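Diaminopimelate decarboxylase (Phaeodactylum tricornutum, PDB 7JPJ) probably catalyses the pyridoxal 5'-phosphate-dependent decarboxylation of diaminopimelate, the step that yields lysine, and works as a dimer. Local coordinates at residues P6-I10 / F11-E15; P63-S66 / I67-F71; V319-P322 / S323-A327. All blocks are in the same frame, centred on the assembly; numbering follows the deposited sequence.

Contact 1. Residues P6-I10 / F11-E15; sequences PLQSI and FLTPE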
ATOM      1  N   PRO A   6     -10.233  29.120   1.779  1.00 24.35           N
ATOM      2  CA  PRO A   6      -8.974  29.286   2.516  1.00 23.79           C
ATOM      3  C   PRO A   6      -7.936  30.024   1.685  1.00 23.49           C
ATOM      4  O   PRO A   6      -7.747  29.745   0.499  1.00 23.14           O
ATOM      5  CB  PRO A   6      -8.539  27.845   2.807  1.00 22.93           C
ATOM      6  CG  PRO A   6      -9.788  27.033   2.695  1.00 23.29           C
ATOM      7  CD  PRO A   6     -10.616  27.704   1.643  1.00 23.94           C
ATOM      8  N   LEU A   7      -7.194  30.920   2.326  1.00 23.50           N
ATOM      9  CA  LEU A   7      -6.220  31.755   1.586  1.00 23.30           C
ATOM     10  C   LEU A   7      -4.889  31.032   1.581  1.00 22.33           C
ATOM     11  O   LEU A   7      -3.990  31.445   0.853  1.00 22.11           O
ATOM     12  CB  LEU A   7      -6.149  33.119   2.266  1.00 24.04           C
ATOM     13  CG  LEU A   7      -7.450  33.913   2.277  1.00 25.16           C
ATOM     14  CD1 LEU A   7      -7.459  34.897   3.431  1.00 25.92           C
ATOM     15  CD2 LEU A   7      -7.645  34.635   0.958  1.00 25.47           C
ATOM     16  N   GLN A   8      -4.796  29.996   2.395  1.00 23.33           N
ATOM     17  CA  GLN A   8      -3.592  29.152   2.405  1.00 22.87           C
ATOM     18  C   GLN A   8      -4.018  27.771   2.878  1.00 22.81           C
ATOM     19  O   GLN A   8      -5.185  27.600   3.199  1.00 23.07           O
ATOM     20  CB  GLN A   8      -2.544  29.720   3.358  1.00 22.90           C
ATOM     21  CG  GLN A   8      -3.064  30.094   4.733  1.00 23.35           C
ATOM     22  CD  GLN A   8      -1.919  30.261   5.700  1.00 23.25           C
ATOM     23  OE1 GLN A   8      -1.398  31.354   5.888  1.00 23.51           O
ATOM     24  NE2 GLN A   8      -1.508  29.166   6.314  1.00 22.91           N
ATOM     25  N   SER A   9      -3.087  26.833   2.925  1.00 21.05           N
ATOM     26  CA  SER A   9      -3.363  25.499   3.490  1.00 20.66           C
ATOM     27  C   SER A   9      -2.835  25.526   4.923  1.00 20.59           C
ATOM     28  O   SER A   9      -2.606  26.615   5.430  1.00 21.05           O
ATOM     29  CB  SER A   9      -2.701  24.481   2.636  1.00 20.05           C
ATOM     30  OG  SER A   9      -1.308  24.518   2.795  1.00 19.90           O
ATOM     31  N   ILE A  10      -2.645  24.379   5.554  1.00 20.31           N
ATOM     32  CA  ILE A  10      -2.038  24.368   6.915  1.00 20.34           C
ATOM     33  C   ILE A  10      -0.707  25.138   6.906  1.00 20.36           C
ATOM     34  O   ILE A  10      -0.472  25.873   7.876  1.00 20.59           O
ATOM     35  CB  ILE A  10      -1.947  22.938   7.484  1.00 20.04           C
ATOM     36  CG1 ILE A  10      -3.276  22.485   8.090  1.00 19.95           C
ATOM     37  CG2 ILE A  10      -0.798  22.761   8.459  1.00 19.91           C
ATOM     38  CD1 ILE A  10      -3.888  23.493   9.021  1.00 20.37           C
ATOM     39  N   PHE A  11       0.120  25.011   5.865  1.00 19.30           N
ATOM     40  CA  PHE A  11       1.355  25.786   5.896  1.00 19.27           C
ATOM     41  C   PHE A  11       1.808  26.259   4.515  1.00 19.30           C
ATOM     42  O   PHE A  11       2.964  26.676   4.371  1.00 19.23           O
ATOM     43  CB  PHE A  11       2.493  24.992   6.571  1.00 18.72           C
ATOM     44  CG  PHE A  11       2.843  23.690   5.887  1.00 18.14           C
ATOM     45  CD1 PHE A  11       3.720  23.663   4.810  1.00 17.95           C
ATOM     46  CD2 PHE A  11       2.322  22.488   6.347  1.00 17.86           C
ATOM     47  CE1 PHE A  11       4.050  22.464   4.188  1.00 17.52           C
ATOM     48  CE2 PHE A  11       2.650  21.285   5.729  1.00 17.41           C
ATOM     49  CZ  PHE A  11       3.516  21.275   4.650  1.00 17.25           C
ATOM     50  N   LEU A  12       0.936  26.234   3.506  1.00 19.66           N
ATOM     51  CA  LEU A  12       1.319  26.583   2.139  1.00 19.70           C
ATOM     52  C   LEU A  12       0.384  27.652   1.586  1.00 20.36           C
ATOM     53  O   LEU A  12      -0.797  27.384   1.348  1.00 20.55           O
ATOM     54  CB  LEU A  12       1.304  25.353   1.230  1.00 19.25           C
ATOM     55  CG  LEU A  12       2.437  24.339   1.389  1.00 18.67           C
ATOM     56  CD1 LEU A  12       2.299  23.234   0.358  1.00 18.39           C
ATOM     57  CD2 LEU A  12       3.791  25.025   1.276  1.00 18.71           C
ATOM     58  N   THR A  13       0.915  28.853   1.374  1.00 21.26           N
ATOM     59  CA  THR A  13       0.218  29.856   0.587  1.00 21.89           C
ATOM     60  C   THR A  13       0.347  29.514  -0.895  1.00 21.71           C
ATOM     61  O   THR A  13       1.178  28.683  -1.276  1.00 21.19           O
ATOM     62  CB  THR A  13       0.791  31.246   0.863  1.00 22.46           C
ATOM     63  OG1 THR A  13       2.125  31.330   0.349  1.00 22.25           O
ATOM     64  CG2 THR A  13       0.802  31.538   2.356  1.00 22.64           C
ATOM     65  N   PRO A  14      -0.477  30.120  -1.755  1.00 22.94           N
ATOM     66  CA  PRO A  14      -0.305  29.879  -3.199  1.00 22.96           C
ATOM     67  C   PRO A  14       1.085  30.224  -3.703  1.00 22.91           C
ATOM     68  O   PRO A  14       1.565  29.587  -4.649  1.00 22.85           O
ATOM     69  CB  PRO A  14      -1.379  30.773  -3.831  1.00 23.16           C
ATOM     70  CG  PRO A  14      -2.425  30.894  -2.779  1.00 23.31           C
ATOM     71  CD  PRO A  14      -1.696  30.898  -1.468  1.00 23.15           C
ATOM     72  N   GLU A  15       1.755  31.208  -3.097  1.00 23.34           N
ATOM     73  CA  GLU A  15       3.128  31.513  -3.489  1.00 23.34           C
ATOM     74  C   GLU A  15       4.092  30.433  -3.010  1.00 23.40           C
ATOM     75  O   GLU A  15       4.989  30.019  -3.754  1.00 23.66           O
ATOM     76  CB  GLU A  15       3.541  32.879  -2.940  1.00 23.53           C
ATOM     77  CG  GLU A  15       2.935  34.073  -3.672  1.00 23.92           C
ATOM     78  CD  GLU A  15       1.508  34.381  -3.240  1.00 24.41           C
ATOM     79  OE1 GLU A  15       0.980  33.667  -2.356  1.00 24.14           O
ATOM     80  OE2 GLU A  15       0.918  35.345  -3.779  1.00 24.98           O
TER
HETATM   81  O   HOH W   1       0.160  22.709   3.843  1.00 19.25           O
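Ser9 and Leu12 hold each other with two hydrogen bonds across a beta turn that folds the N-terminal loop back just before helix 14-24. Ser9 N donates to Leu12 O (2.8 Å, 160° at the hydrogen). In return Leu12 N gives its hydrogen to Ser9 OG at 2.9 Å, over a more bent path of 132°. The hydroxyl can serve because it sits between its own backbone N and carbonyl carbon (chi1 72°), the rotation that swings it into the bend. Ser9 O is engaged instead by Gln8 NE2 at 2.9 Å, in the plane of the glutamine amide. A water also rests 2.6 Å from Ser9 OG and accepts from Phe11 N; it stands over the centre of one face of the Phe11 ring. Replacing Ser9 by alanine removes the hydroxyl and would probably leave Leu12 N without its acceptor in the turn and the water without that contact. Beyond the bend, Thr13 takes the N-cap position, its OG1 bonded to Thr16 OG1, and Pro14, which needs no N-H acceptor, suits the first helical turn. The buried side carries Ser9, Leu12 and Pro14 against strands 386-390, 289-300 and 331-334 of the mixed sheet, and Ile10 N is hydrogen-bonded to Asp390 OD2, which ties the turn to strand 386-390. Gln8 CB lies 3.9 Å from Thr13 CG2, the two side chains slanting past one another. At the apex Ile10 and Phe11 cross at about a right angle, Ile10 CG2 meeting the ring edge 3.8 Å from Phe11 CD2.

Contact 2. Residues P63-S66 / I67-F71; sequences PNAS and ILKYF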
ATOM      1  N   PRO A  63      10.882   8.306   7.034  1.00 18.88           N
ATOM      2  CA  PRO A  63      12.297   8.007   7.292  1.00 19.13           C
ATOM      3  C   PRO A  63      13.294   8.878   6.540  1.00 19.01           C
ATOM      4  O   PRO A  63      14.473   8.519   6.470  1.00 19.57           O
ATOM      5  CB  PRO A  63      12.417   6.539   6.856  1.00 19.60           C
ATOM      6  CG  PRO A  63      11.275   6.317   5.876  1.00 19.40           C
ATOM      7  CD  PRO A  63      10.342   7.499   5.927  1.00 18.93           C
ATOM      8  N   ASN A  64      12.861  10.009   5.985  1.00 18.38           N
ATOM      9  CA  ASN A  64      13.785  10.873   5.258  1.00 18.49           C
ATOM     10  C   ASN A  64      14.911  11.351   6.167  1.00 18.71           C
ATOM     11  O   ASN A  64      14.689  11.714   7.326  1.00 18.41           O
ATOM     12  CB  ASN A  64      13.049  12.074   4.663  1.00 18.46           C
ATOM     13  CG  ASN A  64      13.936  12.906   3.750  1.00 19.15           C
ATOM     14  OD1 ASN A  64      14.772  13.679   4.217  1.00 19.46           O
ATOM     15  ND2 ASN A  64      13.760  12.745   2.443  1.00 19.49           N
ATOM     16  N   ALA A  65      16.133  11.356   5.624  1.00 18.61           N
ATOM     17  CA  ALA A  65      17.312  11.625   6.441  1.00 18.98           C
ATOM     18  C   ALA A  65      17.285  13.033   7.023  1.00 18.94           C
ATOM     19  O   ALA A  65      17.729  13.251   8.157  1.00 18.91           O
ATOM     20  CB  ALA A  65      18.578  11.411   5.617  1.00 19.82           C
ATOM     21  N   SER A  66      16.766  14.002   6.264  1.00 17.66           N
ATOM     22  CA  SER A  66      16.666  15.363   6.779  1.00 18.50           C
ATOM     23  C   SER A  66      15.784  15.417   8.021  1.00 17.62           C
ATOM     24  O   SER A  66      16.096  16.129   8.982  1.00 17.97           O
ATOM     25  CB  SER A  66      16.129  16.298   5.696  1.00 19.76           C
ATOM     26  OG  SER A  66      17.012  16.345   4.589  1.00 20.80           O
ATOM     27  N   ILE A  67      14.677  14.672   8.023  1.00 18.77           N
ATOM     28  CA  ILE A  67      13.841  14.603   9.218  1.00 18.35           C
ATOM     29  C   ILE A  67      14.618  13.977  10.370  1.00 18.16           C
ATOM     30  O   ILE A  67      14.556  14.449  11.513  1.00 18.10           O
ATOM     31  CB  ILE A  67      12.542  13.831   8.921  1.00 17.97           C
ATOM     32  CG1 ILE A  67      11.852  14.403   7.680  1.00 18.26           C
ATOM     33  CG2 ILE A  67      11.607  13.871  10.120  1.00 17.72           C
ATOM     34  CD1 ILE A  67      11.371  15.831   7.848  1.00 19.00           C
ATOM     35  N   LEU A  68      15.370  12.909  10.088  1.00 17.59           N
ATOM     36  CA  LEU A  68      16.206  12.300  11.117  1.00 17.71           C
ATOM     37  C   LEU A  68      17.253  13.284  11.621  1.00 18.05           C
ATOM     38  O   LEU A  68      17.471  13.409  12.831  1.00 17.99           O
ATOM     39  CB  LEU A  68      16.878  11.041  10.574  1.00 18.17           C
ATOM     40  CG  LEU A  68      15.977   9.856  10.239  1.00 18.18           C
ATOM     41  CD1 LEU A  68      16.827   8.664   9.835  1.00 19.14           C
ATOM     42  CD2 LEU A  68      15.083   9.514  11.417  1.00 18.03           C
ATOM     43  N   LYS A  69      17.914  13.989  10.702  1.00 18.31           N
ATOM     44  CA  LYS A  69      18.937  14.948  11.104  1.00 18.85           C
ATOM     45  C   LYS A  69      18.338  16.085  11.925  1.00 18.88           C
ATOM     46  O   LYS A  69      18.966  16.574  12.871  1.00 19.36           O
ATOM     47  CB  LYS A  69      19.658  15.495   9.872  1.00 19.69           C
ATOM     48  CG  LYS A  69      20.513  14.472   9.139  1.00 20.01           C
ATOM     49  CD  LYS A  69      21.060  15.045   7.840  1.00 21.04           C
ATOM     50  CE  LYS A  69      21.748  13.978   6.995  1.00 21.15           C
ATOM     51  NZ  LYS A  69      22.945  13.398   7.671  1.00 21.33           N
ATOM     52  N   TYR A  70      17.119  16.514  11.583  1.00 18.47           N
ATOM     53  CA  TYR A  70      16.503  17.618  12.311  1.00 19.08           C
ATOM     54  C   TYR A  70      16.129  17.203  13.730  1.00 18.46           C
ATOM     55  O   TYR A  70      16.418  17.924  14.693  1.00 19.00           O
ATOM     56  CB  TYR A  70      15.271  18.136  11.572  1.00 19.50           C
ATOM     57  CG  TYR A  70      14.535  19.163  12.392  1.00 20.35           C
ATOM     58  CD1 TYR A  70      14.994  20.471  12.465  1.00 21.78           C
ATOM     59  CD2 TYR A  70      13.408  18.820  13.133  1.00 19.76           C
ATOM     60  CE1 TYR A  70      14.343  21.414  13.230  1.00 22.46           C
ATOM     61  CE2 TYR A  70      12.751  19.759  13.905  1.00 20.49           C
ATOM     62  CZ  TYR A  70      13.223  21.054  13.948  1.00 21.77           C
ATOM     63  OH  TYR A  70      12.577  21.997  14.710  1.00 22.56           O
ATOM     64  N   PHE A  71      15.465  16.054  13.877  1.00 19.25           N
ATOM     65  CA  PHE A  71      15.090  15.588  15.207  1.00 18.52           C
ATOM     66  C   PHE A  71      16.312  15.234  16.043  1.00 18.59           C
ATOM     67  O   PHE A  71      16.257  15.299  17.275  1.00 18.57           O
ATOM     68  CB  PHE A  71      14.158  14.383  15.107  1.00 17.28           C
ATOM     69  CG  PHE A  71      12.755  14.729  14.687  1.00 17.30           C
ATOM     70  CD1 PHE A  71      12.202  15.957  15.005  1.00 18.23           C
ATOM     71  CD2 PHE A  71      11.988  13.816  13.979  1.00 16.59           C
ATOM     72  CE1 PHE A  71      10.909  16.271  14.620  1.00 18.48           C
ATOM     73  CE2 PHE A  71      10.698  14.124  13.593  1.00 16.80           C
ATOM     74  CZ  PHE A  71      10.157  15.354  13.912  1.00 17.76           C
TER
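Asn64 and Ile67 face each other over the first turn of helix 65-73, the helix of a beta-alpha-beta unit in the cofactor-binding barrel. With CG anti to the backbone N (chi1 -173°), Asn64 turns OD1 to Ser66 N (2.9 Å), a capping bond whose donor is tilted from the amide carbonyl plane. Its CB meets Ile67 CG1 at 4.0 Å, so this N-cap has a polar end and an apolar shoulder. The same residue's backbone O accepts from Leu68 N (3.1 Å, 162°). On another side Lys69 runs back alongside Ala65: its CG passes close to Ala65 O, and CE comes 4.3 Å from Ala65 CB, where a small methyl suits the passing chain. NZ then bonds to Ala92 O. Ile67 packs on Leu37 and Val285 of helices 34-45 and 282-285, and Leu68 on Ala89 of helix 83-91 and on Ala92, apolar side chains suited to packing between helices. The cap is shared with other parts of the protein: Asn64 ND2 donates to Glu412, and Glu437 of the second subunit makes a weak bond to Ala65 N. Acceptors and acidic groups gathered at this end would probably suit the partial positive charge of a helix N-terminus.

Contact 3. Residues V319-P322 / S323-A327; sequences VLRP and SLYGA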
ATOM      1  N   VAL A 319      -0.444   8.700  -1.246  1.00 18.02           N
ATOM      2  CA  VAL A 319      -1.165   8.718   0.022  1.00 17.42           C
ATOM      3  C   VAL A 319      -2.151   7.555  -0.001  1.00 18.25           C
ATOM      4  O   VAL A 319      -3.155   7.599  -0.724  1.00 19.03           O
ATOM      5  CB  VAL A 319      -1.887  10.049   0.271  1.00 17.36           C
ATOM      6  CG1 VAL A 319      -2.613  10.015   1.600  1.00 16.85           C
ATOM      7  CG2 VAL A 319      -0.899  11.207   0.245  1.00 17.43           C
ATOM      8  N   LEU A 320      -1.865   6.515   0.785  1.00 16.63           N
ATOM      9  CA  LEU A 320      -2.675   5.307   0.812  1.00 17.63           C
ATOM     10  C   LEU A 320      -3.712   5.300   1.927  1.00 17.61           C
ATOM     11  O   LEU A 320      -4.684   4.540   1.842  1.00 18.19           O
ATOM     12  CB  LEU A 320      -1.768   4.076   0.953  1.00 17.92           C
ATOM     13  CG  LEU A 320      -2.413   2.696   1.083  1.00 18.57           C
ATOM     14  CD1 LEU A 320      -3.057   2.263  -0.226  1.00 19.12           C
ATOM     15  CD2 LEU A 320      -1.400   1.674   1.564  1.00 18.71           C
ATOM     16  N   ARG A 321      -3.543   6.139   2.949  1.00 18.25           N
ATOM     17  CA  ARG A 321      -4.448   6.110   4.097  1.00 18.16           C
ATOM     18  C   ARG A 321      -5.922   6.282   3.737  1.00 18.67           C
ATOM     19  O   ARG A 321      -6.762   5.660   4.410  1.00 19.22           O
ATOM     20  CB  ARG A 321      -4.003   7.162   5.120  1.00 16.62           C
ATOM     21  CG  ARG A 321      -2.584   6.945   5.635  1.00 16.06           C
ATOM     22  CD  ARG A 321      -2.309   7.678   6.944  1.00 15.46           C
ATOM     23  NE  ARG A 321      -3.367   8.624   7.297  1.00 14.95           N
ATOM     24  CZ  ARG A 321      -4.147   8.517   8.369  1.00 15.08           C
ATOM     25  NH1 ARG A 321      -3.997   7.504   9.212  1.00 15.32           N
ATOM     26  NH2 ARG A 321      -5.080   9.430   8.600  1.00 15.49           N
ATOM     27  N   PRO A 322      -6.313   7.085   2.736  1.00 17.03           N
ATOM     28  CA  PRO A 322      -7.732   7.080   2.336  1.00 17.43           C
ATOM     29  C   PRO A 322      -8.223   5.725   1.859  1.00 18.02           C
ATOM     30  O   PRO A 322      -9.322   5.306   2.242  1.00 18.60           O
ATOM     31  CB  PRO A 322      -7.780   8.127   1.215  1.00 17.26           C
ATOM     32  CG  PRO A 322      -6.678   9.049   1.529  1.00 16.84           C
ATOM     33  CD  PRO A 322      -5.583   8.196   2.102  1.00 16.72           C
ATOM     34  N   SER A 323      -7.443   5.024   1.030  1.00 18.09           N
ATOM     35  CA  SER A 323      -7.868   3.710   0.554  1.00 18.82           C
ATOM     36  C   SER A 323      -7.769   2.650   1.640  1.00 19.12           C
ATOM     37  O   SER A 323      -8.589   1.726   1.675  1.00 20.05           O
ATOM     38  CB  SER A 323      -7.036   3.281  -0.657  1.00 18.70           C
ATOM     39  OG  SER A 323      -7.223   4.154  -1.754  1.00 18.70           O
ATOM     40  N   LEU A 324      -6.783   2.759   2.531  1.00 18.21           N
ATOM     41  CA  LEU A 324      -6.514   1.675   3.470  1.00 18.56           C
ATOM     42  C   LEU A 324      -7.424   1.730   4.690  1.00 18.72           C
ATOM     43  O   LEU A 324      -7.839   0.686   5.203  1.00 19.25           O
ATOM     44  CB  LEU A 324      -5.047   1.708   3.897  1.00 17.99           C
ATOM     45  CG  LEU A 324      -4.555   0.510   4.710  1.00 18.41           C
ATOM     46  CD1 LEU A 324      -4.906  -0.798   4.014  1.00 19.43           C
ATOM     47  CD2 LEU A 324      -3.057   0.613   4.937  1.00 18.02           C
ATOM     48  N   TYR A 325      -7.747   2.930   5.170  1.00 20.09           N
ATOM     49  CA  TYR A 325      -8.549   3.084   6.375  1.00 19.81           C
ATOM     50  C   TYR A 325      -9.839   3.861   6.169  1.00 19.72           C
ATOM     51  O   TYR A 325     -10.708   3.815   7.046  1.00 19.59           O
ATOM     52  CB  TYR A 325      -7.736   3.783   7.478  1.00 18.78           C
ATOM     53  CG  TYR A 325      -6.344   3.231   7.682  1.00 18.96           C
ATOM     54  CD1 TYR A 325      -6.147   1.901   8.030  1.00 19.68           C
ATOM     55  CD2 TYR A 325      -5.223   4.046   7.538  1.00 18.08           C
ATOM     56  CE1 TYR A 325      -4.876   1.392   8.223  1.00 19.75           C
ATOM     57  CE2 TYR A 325      -3.948   3.549   7.729  1.00 18.22           C
ATOM     58  CZ  TYR A 325      -3.780   2.219   8.071  1.00 19.12           C
ATOM     59  OH  TYR A 325      -2.514   1.711   8.262  1.00 19.27           O
ATOM     60  N   GLY A 326      -9.999   4.558   5.048  1.00 20.18           N
ATOM     61  CA  GLY A 326     -11.084   5.508   4.932  1.00 19.98           C
ATOM     62  C   GLY A 326     -10.810   6.790   5.680  1.00 18.82           C
ATOM     63  O   GLY A 326     -11.745   7.433   6.170  1.00 18.64           O
ATOM     64  N   ALA A 327      -9.540   7.171   5.792  1.00 18.38           N
ATOM     65  CA  ALA A 327      -9.149   8.347   6.552  1.00 17.28           C
ATOM     66  C   ALA A 327      -9.370   9.608   5.731  1.00 17.32           C
ATOM     67  O   ALA A 327      -8.983   9.676   4.560  1.00 17.61           O
ATOM     68  CB  ALA A 327      -7.683   8.243   6.970  1.00 16.54           C
TER
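Backbone bonds from Leu324 N to Leu320 O (2.8 Å) and from Tyr325 N to Arg321 O (3.0 Å) wind the chain into the short helix 321-325. Gly326 N then bonds to Pro322 O, and Ala327 N makes a weak bond to Arg321 O at 3.5 Å. The chain departs at Gly326 with phi 77°, where a CB would press on the carbonyl oxygen before it; hence glycine. Pro322, having no N-H, costs nothing so early in the helix. Leu320 and Leu324 slant across each other one turn apart, CD2 to CD2 at 3.9 Å; both also pack on the second subunit, Leu324 on its own counterpart there. Arg321 bends at chi3, bringing its guanidinium under the methyl of Ala327: CB covers one face, 3.3 Å from NH2. Tyr325 CD2 lies 4.0 Å from Arg321 NH1, with ring and guanidinium planes 52° apart. Ser323 OG is bound to Gly360 O. Arg321 NE makes a weak bond to His329, and its side chain touches the bound D-lysine beside Arg243, another residue of that pocket. The Ala327 methyl on one guanidinium face and the weak bond to His329 probably help to fix the rotation of Arg321, a cationic group placed beside the bound D-lysine.

Overall arrangement
All three contacts are local turns in one chain, met in series, and none touches another; their centres lie about 23 to 24 Å apart. Contact 1 is the outlying one, about 24 Å from the chain's centre and away from the annotated sites, partly buried, braced within by a serine hydroxyl and a water, and packed on the mixed sheet. Contact 3 lies in the chain between strands 308-312 and 331-334 of that sheet, whereas contact 2 belongs to the parallel barrel, with an amide-capped helix start. Contacts 2 and 3 lie deeper, on opposite sides of the centre, and both meet the second subunit. Contact 3, the most buried, is a single helical turn leaving through a glycine.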